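Local atomic coordinates of NADH dehydrogenase, putative (Plasmodium falciparum, PDB entry 5JWC), a protein that probably oxidises NADH and passes the electrons through bound FAD to ubiquinone, as a type II NADH dehydrogenase, and binds the quinolone inhibitor RYL-552. Residues S419-T423 with A424-K428; A300-T303 with L304-K307; W488-V491 with Y492-L496. One frame throughout, in Å; residues are numbered along the deposited sequence.

Contact 1: residues S419-T423 with A424-K428; sequences SPTPT and AQNAK. With FAD (flavin-adenine dinucleotide), chain C.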
loop_
_atom_site.group_PDB
_atom_site.type_symbol
_atom_site.label_atom_id
_atom_site.label_comp_id
_atom_site.label_asym_id
_atom_site.label_seq_id
_atom_site.Cartn_x
_atom_site.Cartn_y
_atom_site.Cartn_z
ATOM N N SER A 419 24.279 -9.057 28.643
ATOM C CA SER A 419 24.059 -7.872 27.824
ATOM C C SER A 419 22.550 -7.639 27.650
ATOM O O SER A 419 21.764 -8.585 27.742
ATOM C CB SER A 419 24.752 -8.059 26.464
ATOM O OG SER A 419 24.940 -6.836 25.782
ATOM N N PRO A 420 22.135 -6.383 27.390
ATOM C CA PRO A 420 20.704 -6.166 27.150
ATOM C C PRO A 420 20.190 -7.072 26.018
ATOM O O PRO A 420 20.852 -7.246 24.993
ATOM C CB PRO A 420 20.630 -4.683 26.752
ATOM C CG PRO A 420 21.863 -4.065 27.445
ATOM C CD PRO A 420 22.911 -5.129 27.376
ATOM N N THR A 421 19.022 -7.661 26.226
ATOM C CA THR A 421 18.393 -8.500 25.209
ATOM C C THR A 421 18.104 -7.689 23.940
ATOM O O THR A 421 17.902 -6.482 24.028
ATOM C CB THR A 421 17.093 -9.101 25.743
ATOM O OG1 THR A 421 16.292 -8.037 26.278
ATOM C CG2 THR A 421 17.391 -10.091 26.875
ATOM N N PRO A 422 18.113 -8.342 22.762
ATOM C CA PRO A 422 17.876 -7.599 21.508
ATOM C C PRO A 422 16.395 -7.252 21.312
ATOM O O PRO A 422 15.675 -7.939 20.582
ATOM C CB PRO A 422 18.352 -8.568 20.428
ATOM C CG PRO A 422 18.107 -9.950 21.036
ATOM C CD PRO A 422 18.379 -9.775 22.525
ATOM N N THR A 423 15.951 -6.185 21.966
ATOM C CA THR A 423 14.560 -5.756 21.901
ATOM C C THR A 423 14.410 -4.272 21.551
ATOM O O THR A 423 15.356 -3.488 21.697
ATOM C CB THR A 423 13.843 -5.996 23.230
ATOM O OG1 THR A 423 14.457 -5.184 24.245
ATOM C CG2 THR A 423 13.920 -7.490 23.631
ATOM N N ALA A 424 13.221 -3.893 21.094
ATOM C CA ALA A 424 12.929 -2.496 20.831
ATOM C C ALA A 424 13.004 -1.709 22.129
ATOM O O ALA A 424 13.493 -0.576 22.144
ATOM C CB ALA A 424 11.558 -2.332 20.179
ATOM N N GLN A 425 12.535 -2.320 23.219
ATOM C CA GLN A 425 12.594 -1.684 24.534
ATOM C C GLN A 425 14.021 -1.283 24.875
ATOM O O GLN A 425 14.269 -0.150 25.271
ATOM C CB GLN A 425 12.046 -2.606 25.632
ATOM C CG GLN A 425 10.540 -2.786 25.589
ATOM C CD GLN A 425 10.046 -3.810 26.603
ATOM O OE1 GLN A 425 10.772 -4.731 26.964
ATOM N NE2 GLN A 425 8.820 -3.639 27.075
ATOM N N ASN A 426 14.968 -2.204 24.719
ATOM C CA ASN A 426 16.343 -1.869 25.060
ATOM C C ASN A 426 16.968 -0.892 24.061
ATOM O O ASN A 426 17.677 0.014 24.478
ATOM C CB ASN A 426 17.199 -3.139 25.208
ATOM C CG ASN A 426 16.858 -3.896 26.495
ATOM O OD1 ASN A 426 16.419 -3.287 27.465
ATOM N ND2 ASN A 426 17.033 -5.207 26.496
ATOM N N ALA A 427 16.701 -1.056 22.764
ATOM C CA ALA A 427 17.230 -0.102 21.785
ATOM C C ALA A 427 16.739 1.314 22.092
ATOM O O ALA A 427 17.495 2.281 22.003
ATOM C CB ALA A 427 16.851 -0.515 20.344
ATOM N N LYS A 428 15.475 1.435 22.471
ATOM C CA LYS A 428 14.926 2.746 22.800
ATOM C C LYS A 428 15.564 3.328 24.062
ATOM O O LYS A 428 15.922 4.514 24.104
ATOM C CB LYS A 428 13.411 2.662 22.972
ATOM C CG LYS A 428 12.796 4.030 23.203
ATOM C CD LYS A 428 11.297 3.937 23.405
ATOM C CE LYS A 428 10.646 5.322 23.438
ATOM N NZ LYS A 428 9.175 5.217 23.707
HETATM P PA FAD C . 16.262 -1.882 13.674
HETATM O O1A FAD C . 15.966 -3.103 12.852
HETATM O O2A FAD C . 15.081 -1.337 14.397
HETATM O O5B FAD C . 16.927 -0.738 12.758
HETATM C C5B FAD C . 18.085 -0.978 11.990
HETATM C C4B FAD C . 18.164 0.149 10.973
HETATM O O4B FAD C . 19.430 0.122 10.347
HETATM C C3B FAD C . 17.110 -0.013 9.873
HETATM O O3B FAD C . 16.588 1.261 9.563
HETATM C C2B FAD C . 17.917 -0.486 8.684
HETATM O O2B FAD C . 17.329 -0.059 7.477
HETATM C C1B FAD C . 19.230 0.240 8.956
HETATM N N9A FAD C . 20.407 -0.326 8.293
HETATM C C8A FAD C . 20.685 -1.648 8.038
HETATM N N7A FAD C . 21.894 -1.702 7.425
HETATM C C5A FAD C . 22.381 -0.449 7.293
HETATM C C6A FAD C . 23.557 0.039 6.744
HETATM N N6A FAD C . 24.487 -0.801 6.291
HETATM N N1A FAD C . 23.788 1.396 6.763
HETATM C C2A FAD C . 22.856 2.254 7.317
HETATM N N3A FAD C . 21.684 1.759 7.859
HETATM C C4A FAD C . 21.454 0.427 7.836
HETATM N N1 FAD C . 11.037 -5.801 20.542
HETATM C C2 FAD C . 10.373 -5.527 21.707
HETATM O O2 FAD C . 10.981 -5.018 22.641
HETATM N N3 FAD C . 9.022 -5.803 21.836
HETATM C C4 FAD C . 8.306 -6.350 20.804
HETATM O O4 FAD C . 7.097 -6.574 20.947
HETATM C C4X FAD C . 8.966 -6.621 19.611
HETATM N N5 FAD C . 8.291 -7.171 18.543
HETATM C C5X FAD C . 8.975 -7.431 17.361
HETATM C C6 FAD C . 8.296 -7.962 16.279
HETATM C C7 FAD C . 8.953 -8.235 15.085
HETATM C C7M FAD C . 8.170 -8.826 13.936
HETATM C C8 FAD C . 10.308 -7.956 14.964
HETATM C C8M FAD C . 11.039 -8.244 13.686
HETATM C C9 FAD C . 10.996 -7.416 16.053
HETATM C C9A FAD C . 10.332 -7.146 17.247
HETATM N N10 FAD C . 11.005 -6.604 18.329
HETATM C C10 FAD C . 10.330 -6.338 19.491
HETATM C "C1'" FAD C . 12.480 -6.334 18.271
HETATM C "C2'" FAD C . 12.878 -4.971 17.766
HETATM O "O2'" FAD C . 12.318 -4.777 16.497
HETATM C "C3'" FAD C . 14.388 -4.973 17.610
HETATM O "O3'" FAD C . 15.017 -5.363 18.809
HETATM C "C4'" FAD C . 14.783 -3.559 17.222
HETATM O "O4'" FAD C . 14.385 -3.395 15.885
HETATM C "C5'" FAD C . 16.274 -3.297 17.365
HETATM O "O5'" FAD C . 16.492 -1.937 17.052
HETATM P P FAD C . 17.745 -1.525 16.126
HETATM O O1P FAD C . 17.809 -0.018 16.029
HETATM O O2P FAD C . 18.959 -2.177 16.726
HETATM O O3P FAD C . 17.456 -2.239 14.699
HETATM O O HOH W 1 13.392 -5.813 26.766
#
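The amide of Asn426 is sandwiched: Pro420 CB lies over one face, 3.6 Å from Asn426 ND2, and Thr423 OG1 over the other, 3.5 Å from Asn426 CG. In the amide plane, ND2 of Asn426 donates to Thr421 O at 2.9 Å, almost straight at 173°. This bond fixes the rotation of the amide and ties the 419-423 loop, with its inverse gamma turn at Pro422, to the first turn of helix 424-440. With chi1 at 64°, Thr423 OG1 turns back over the helix start and accepts from Asn426 N at 3.1 Å. This is an N-cap, and Thr423 O takes the first backbone bond, from Ala427 N. A helix N-terminus directed at the flavin pyrimidine is a recurring feature of the pyridine nucleotide-disulphide oxidoreductase family. Here Ala424 N donates to FAD N1 at 3.0 Å and Gln425 N to FAD O2 at 3.2 Å. The positive end of the helix dipole would probably stabilise negative charge on the N1-C2-O2 part of a reduced flavin. A water joins Thr423 OG1 to Gln425 OE1, while NE2 of the same glutamine reaches Gly459 O. Farther along the cofactor, Ala427 CB packs 3.6 Å from FAD O5'.

Contact 2: residues A300-T303 with L304-K307; sequences AQTT and LIQK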
loop_
_atom_site.group_PDB
_atom_site.type_symbol
_atom_site.label_atom_id
_atom_site.label_comp_id
_atom_site.label_asym_id
_atom_site.label_seq_id
_atom_site.Cartn_x
_atom_site.Cartn_y
_atom_site.Cartn_z
ATOM N N ALA A 300 20.916 -12.525 12.253
ATOM C CA ALA A 300 22.323 -12.601 11.901
ATOM C C ALA A 300 22.846 -11.179 11.763
ATOM O O ALA A 300 22.070 -10.232 11.641
ATOM C CB ALA A 300 22.525 -13.384 10.616
ATOM N N GLN A 301 24.159 -11.025 11.799
ATOM C CA GLN A 301 24.751 -9.704 11.755
ATOM C C GLN A 301 24.787 -9.168 10.335
ATOM O O GLN A 301 24.933 -9.924 9.382
ATOM C CB GLN A 301 26.162 -9.731 12.351
ATOM C CG GLN A 301 26.152 -9.936 13.853
ATOM C CD GLN A 301 25.310 -8.871 14.559
ATOM O OE1 GLN A 301 25.581 -7.670 14.427
ATOM N NE2 GLN A 301 24.286 -9.305 15.310
ATOM N N THR A 302 24.643 -7.856 10.198
ATOM C CA THR A 302 24.738 -7.227 8.887
ATOM C C THR A 302 26.145 -7.382 8.315
ATOM O O THR A 302 27.110 -7.547 9.060
ATOM C CB THR A 302 24.420 -5.742 8.958
ATOM O OG1 THR A 302 25.322 -5.118 9.884
ATOM C CG2 THR A 302 22.980 -5.527 9.419
ATOM N N THR A 303 26.260 -7.279 6.996
ATOM C CA THR A 303 27.564 -7.334 6.341
ATOM C C THR A 303 28.452 -6.185 6.819
ATOM O O THR A 303 29.651 -6.363 7.041
ATOM C CB THR A 303 27.423 -7.305 4.794
ATOM O OG1 THR A 303 26.819 -6.073 4.387
ATOM C CG2 THR A 303 26.552 -8.449 4.331
ATOM N N LEU A 304 27.861 -5.017 7.030
ATOM C CA LEU A 304 28.633 -3.876 7.519
ATOM C C LEU A 304 29.361 -4.183 8.834
ATOM O O LEU A 304 30.547 -3.850 9.003
ATOM C CB LEU A 304 27.718 -2.672 7.729
ATOM C CG LEU A 304 28.336 -1.502 8.498
ATOM C CD1 LEU A 304 29.552 -0.973 7.727
ATOM C CD2 LEU A 304 27.353 -0.392 8.755
ATOM N N ILE A 305 28.651 -4.825 9.758
ATOM C CA ILE A 305 29.212 -5.133 11.067
ATOM C C ILE A 305 30.312 -6.195 10.928
ATOM O O ILE A 305 31.369 -6.091 11.556
ATOM C CB ILE A 305 28.111 -5.623 12.046
ATOM C CG1 ILE A 305 27.179 -4.473 12.437
ATOM C CG2 ILE A 305 28.716 -6.220 13.284
ATOM C CD1 ILE A 305 27.840 -3.343 13.215
ATOM N N GLN A 306 30.043 -7.203 10.102
ATOM C CA GLN A 306 31.005 -8.261 9.789
ATOM C C GLN A 306 32.307 -7.684 9.248
ATOM O O GLN A 306 33.390 -8.140 9.626
ATOM C CB GLN A 306 30.422 -9.237 8.770
ATOM C CG GLN A 306 29.293 -10.111 9.298
ATOM C CD GLN A 306 28.809 -11.099 8.251
ATOM O OE1 GLN A 306 29.589 -11.901 7.742
ATOM N NE2 GLN A 306 27.514 -11.046 7.923
ATOM N N LYS A 307 32.201 -6.692 8.359
ATOM C CA LYS A 307 33.387 -6.062 7.773
ATOM C C LYS A 307 34.081 -5.106 8.733
ATOM O O LYS A 307 35.307 -5.045 8.762
ATOM C CB LYS A 307 33.052 -5.327 6.473
ATOM C CG LYS A 307 32.761 -6.255 5.316
ATOM C CD LYS A 307 32.913 -5.537 3.979
ATOM C CE LYS A 307 31.743 -4.626 3.676
ATOM N NZ LYS A 307 31.693 -4.261 2.227
#
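Thr302 and Ile305 meet at a slant, with the hydroxyl OG1 of the threonine 3.2 Å from the CG1 branch of the isoleucine. OG1 of Thr302 sits between its own N and carbonyl carbon (chi1 58°), a rotation that turns the hydroxyl over the opening turn of helix 303-309. There it accepts a weak bond from Ile305 N at 3.3 Å, the capping bond of an N-cap threonine. The carbonyl of Thr302 takes two bonds: Gln306 N donates to Thr302 O at 3.1 Å, straight and in the carbonyl plane, and Ile305 N adds a second, weak bond to the same oxygen. The other branch of Ile305, CG2, faces the preceding strand. Gln301, bent at its second torsion, meets this branch with the oxygen of its amide alone, OE1 3.6 Å from Ile305 CG2. Gln306 comes from elsewhere on the turn. Its extended chain runs past the Thr302 carbonyl, CG being 3.4 Å from Thr302 O, and its NE2 ends 3.2 Å from Gln301 O. This donor stands well above the carbonyl plane, 48° out of it, so the bond misses the lone-pair direction. Gln301 and the helix start are thus joined by a side-chain bond as well as by the cap. Thr302 and Ile305 also rest on Val136, and Ala300 pairs through its backbone with Lys139 on the neighbouring strand. Leu304 points its end elsewhere, toward Cys105 and the cofactor, where its CD2 approaches FAD N6A to 3.8 Å. The whole is a strand-to-helix turn closed by a threonine N-cap, set beside the adenine end of FAD in a pyridine nucleotide-disulphide oxidoreductase fold.

Contact 3: residues W488-V491 with Y492-L496; sequences WKVV and YIQLL. With TRT (fragment of triton X-100), chain J; 4W0 (5-fluoro-3-methyl-2-{4-[4-(trifluoromethoxy)benzyl]phenyl}quinolin-4(1H)-one), chain M.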
loop_
_atom_site.group_PDB
_atom_site.type_symbol
_atom_site.label_atom_id
_atom_site.label_comp_id
_atom_site.label_asym_id
_atom_site.label_seq_id
_atom_site.Cartn_x
_atom_site.Cartn_y
_atom_site.Cartn_z
ATOM N N TRP A 488 -4.097 -4.248 25.970
ATOM C CA TRP A 488 -3.156 -4.208 24.858
ATOM C C TRP A 488 -3.238 -2.837 24.146
ATOM O O TRP A 488 -2.221 -2.199 23.900
ATOM C CB TRP A 488 -3.469 -5.363 23.917
ATOM C CG TRP A 488 -2.568 -5.575 22.757
ATOM C CD1 TRP A 488 -1.542 -6.467 22.671
ATOM C CD2 TRP A 488 -2.653 -4.929 21.478
ATOM N NE1 TRP A 488 -0.970 -6.409 21.422
ATOM C CE2 TRP A 488 -1.632 -5.477 20.667
ATOM C CE3 TRP A 488 -3.481 -3.942 20.937
ATOM C CZ2 TRP A 488 -1.418 -5.067 19.345
ATOM C CZ3 TRP A 488 -3.275 -3.539 19.615
ATOM C CH2 TRP A 488 -2.249 -4.103 18.838
ATOM N N LYS A 489 -4.450 -2.371 23.861
ATOM C CA LYS A 489 -4.637 -1.082 23.169
ATOM C C LYS A 489 -4.133 0.109 23.994
ATOM O O LYS A 489 -3.463 1.010 23.477
ATOM C CB LYS A 489 -6.111 -0.896 22.829
ATOM C CG LYS A 489 -6.631 -2.000 21.920
ATOM C CD LYS A 489 -8.032 -1.728 21.426
ATOM C CE LYS A 489 -8.471 -2.894 20.544
ATOM N NZ LYS A 489 -9.871 -2.765 20.105
ATOM N N VAL A 490 -4.455 0.106 25.282
ATOM C CA VAL A 490 -3.988 1.149 26.188
ATOM C C VAL A 490 -2.468 1.194 26.216
ATOM O O VAL A 490 -1.869 2.280 26.209
ATOM C CB VAL A 490 -4.523 0.943 27.628
ATOM C CG1 VAL A 490 -3.794 1.847 28.602
ATOM C CG2 VAL A 490 -6.015 1.221 27.672
ATOM N N VAL A 491 -1.836 0.021 26.242
ATOM C CA VAL A 491 -0.382 0.006 26.264
ATOM C C VAL A 491 0.146 0.525 24.940
ATOM O O VAL A 491 0.904 1.478 24.903
ATOM C CB VAL A 491 0.193 -1.396 26.530
ATOM C CG1 VAL A 491 1.692 -1.398 26.250
ATOM C CG2 VAL A 491 -0.099 -1.823 27.961
ATOM N N TYR A 492 -0.264 -0.093 23.843
ATOM C CA TYR A 492 0.337 0.284 22.567
ATOM C C TYR A 492 0.058 1.714 22.128
ATOM O O TYR A 492 0.930 2.328 21.511
ATOM C CB TYR A 492 -0.075 -0.700 21.465
ATOM C CG TYR A 492 0.934 -1.813 21.428
ATOM C CD1 TYR A 492 2.243 -1.543 21.087
ATOM C CD2 TYR A 492 0.606 -3.102 21.806
ATOM C CE1 TYR A 492 3.202 -2.534 21.079
ATOM C CE2 TYR A 492 1.561 -4.115 21.799
ATOM C CZ TYR A 492 2.859 -3.820 21.439
ATOM O OH TYR A 492 3.824 -4.809 21.432
ATOM N N ILE A 493 -1.108 2.276 22.439
ATOM C CA ILE A 493 -1.330 3.652 21.958
ATOM C C ILE A 493 -0.347 4.632 22.635
ATOM O O ILE A 493 0.039 5.651 22.040
ATOM C CB ILE A 493 -2.811 4.111 22.119
ATOM C CG1 ILE A 493 -3.045 5.349 21.233
ATOM C CG2 ILE A 493 -3.180 4.379 23.565
ATOM C CD1 ILE A 493 -4.486 5.688 20.986
ATOM N N GLN A 494 0.121 4.288 23.835
ATOM C CA GLN A 494 1.109 5.133 24.509
ATOM C C GLN A 494 2.540 4.880 24.018
ATOM O O GLN A 494 3.409 5.731 24.199
ATOM C CB GLN A 494 1.051 4.935 26.014
ATOM C CG GLN A 494 -0.286 5.297 26.621
ATOM C CD GLN A 494 -0.344 4.902 28.083
ATOM O OE1 GLN A 494 -0.950 3.893 28.440
ATOM N NE2 GLN A 494 0.293 5.693 28.932
ATOM N N LEU A 495 2.790 3.714 23.428
ATOM C CA LEU A 495 4.126 3.431 22.901
ATOM C C LEU A 495 4.352 4.021 21.498
ATOM O O LEU A 495 5.496 4.280 21.106
ATOM C CB LEU A 495 4.393 1.920 22.899
ATOM C CG LEU A 495 4.332 1.286 24.304
ATOM C CD1 LEU A 495 4.599 -0.215 24.245
ATOM C CD2 LEU A 495 5.324 1.975 25.260
ATOM N N LEU A 496 3.275 4.265 20.753
ATOM C CA LEU A 496 3.410 4.870 19.430
ATOM C C LEU A 496 4.101 6.252 19.539
ATOM O O LEU A 496 3.941 6.943 20.530
ATOM C CB LEU A 496 2.036 4.971 18.763
ATOM C CG LEU A 496 1.443 3.634 18.320
ATOM C CD1 LEU A 496 -0.008 3.820 17.868
ATOM C CD2 LEU A 496 2.300 2.986 17.198
HETATM C C25 TRT J . 9.192 1.501 24.512
HETATM O O24 TRT J . 8.782 0.882 23.330
HETATM C C23 TRT J . 9.440 -0.374 23.174
HETATM C C22 TRT J . 8.487 -1.350 22.563
HETATM O O21 TRT J . 7.749 -2.031 23.616
HETATM C C20 TRT J . 6.700 -2.819 23.079
HETATM C C19 TRT J . 6.203 -3.816 24.117
HETATM O O18 TRT J . 5.557 -3.198 25.257
HETATM C C17 TRT J . 5.430 -4.104 26.344
HETATM C C16 TRT J . 4.752 -3.379 27.545
HETATM O O15 TRT J . 5.706 -2.577 28.303
HETATM C C12 TRT J . 4.981 -1.427 28.760
HETATM C C13 TRT J . 3.785 -1.646 29.494
HETATM C C14 TRT J . 3.022 -0.549 29.922
HETATM C C11 TRT J . 5.400 -0.136 28.443
HETATM C C10 TRT J . 4.636 0.971 28.877
HETATM C C9 TRT J . 3.449 0.764 29.620
HETATM C C6 TRT J . 2.617 1.966 30.082
HETATM C C8 TRT J . 3.135 2.510 31.438
HETATM C C7 TRT J . 2.808 3.065 29.035
HETATM C C5 TRT J . 1.082 1.563 29.987
HETATM C C1 TRT J . 0.096 1.388 31.228
HETATM C C2 TRT J . 0.613 0.434 32.324
HETATM C C4 TRT J . -0.334 2.755 31.781
HETATM C C3 TRT J . -1.174 0.743 30.696
HETATM C C1 4W0 M . -4.413 -7.366 18.095
HETATM C C2 4W0 M . -5.374 -8.135 17.418
HETATM C C3 4W0 M . -6.723 -8.086 17.809
HETATM C C4 4W0 M . -7.132 -7.275 18.884
HETATM C C5 4W0 M . -6.175 -6.505 19.558
HETATM C C6 4W0 M . -4.828 -6.544 19.173
HETATM O O1 4W0 M . -14.309 -17.510 15.862
HETATM C C7 4W0 M . -8.580 -7.230 19.291
HETATM C C8 4W0 M . -9.558 -8.043 18.588
HETATM C C9 4W0 M . -9.112 -8.892 17.460
HETATM C C10 4W0 M . -10.015 -9.810 16.665
HETATM C C11 4W0 M . -10.667 -10.871 17.294
HETATM C C12 4W0 M . -11.464 -11.753 16.572
HETATM C C13 4W0 M . -11.560 -11.561 15.211
HETATM C C14 4W0 M . -10.898 -10.543 14.582
HETATM C C15 4W0 M . -10.109 -9.667 15.296
HETATM O O2 4W0 M . -8.941 -6.525 20.209
HETATM N N 4W0 M . -7.722 -8.915 17.088
HETATM C C16 4W0 M . -12.376 -12.415 14.287
HETATM C C17 4W0 M . -12.847 -13.772 14.735
HETATM C C18 4W0 M . -11.952 -14.724 15.204
HETATM C C19 4W0 M . -12.441 -15.971 15.589
HETATM C C20 4W0 M . -13.806 -16.254 15.467
HETATM C C21 4W0 M . -14.692 -15.298 14.984
HETATM C C22 4W0 M . -14.207 -14.059 14.611
HETATM C C23 4W0 M . -11.006 -7.983 19.014
HETATM F F1 4W0 M . -6.558 -5.728 20.573
HETATM C C24 4W0 M . -14.633 -17.642 17.225
HETATM F F2 4W0 M . -13.505 -17.537 17.933
HETATM F F3 4W0 M . -15.176 -18.852 17.440
HETATM F F4 4W0 M . -15.494 -16.672 17.562
#
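Trp488 extends CG anti to its backbone N (chi1 -176°) and Tyr492, one turn later, holds chi1 at -90°; the two rings therefore meet on the same flank of helix 484-495. The CD2-CE2 side of the tyrosine lies over the middle of the indole face, with Trp488 NE1 3.4 Å from Tyr492 CE2. The pair is oblique, centroids 4.8 Å apart and planes at 54°. On the opposite indole face sits the fluorinated ring of the quinolone, whose C6 is 3.4 Å from Trp488 CZ3, so the tryptophan is held between inhibitor and tyrosine. Lys489, extended along the quinolone, brings its CE to 3.4 Å from the inhibitor F1, and it also makes a cation-pi contact with Phe509. Elsewhere on the helix, Val491 and Leu495 run side by side, CG1 of the valine 3.7 Å from CD1 of the leucine. Both pack on the detergent fragment, Leu495 CD1 lying 3.3 Å from its O18. Tyr492 also touches FAD, and its side chain meets Phe505 of helix 499-515. A C-terminal-domain helix with detergent on its flavin-side flank and this quinolone at Trp488, away from the flavin, is consistent with the apolar, membrane-associated region of type II NADH dehydrogenases.

Along the chain contact 2 comes first, then contact 1, then contact 3. The centre of contact 1 is about 18 Å from that of each of the others, while contacts 2 and 3 lie about 33 Å apart on opposite sides of the chain's centre. FAD spans them: contact 2 borders its adenine end, contact 1 binds the flavin pyrimidine, and Tyr492 of contact 3 touches the cofactor as well. Contacts 1 and 3, with nearest atoms about 5 Å apart, line one detergent pocket between helices 424-440 and 484-495. The series thus leads from the nucleotide-binding part of the oxidoreductase fold to the C-terminal domain, whose helix 484-495 contributes to one of the inhibitor sites.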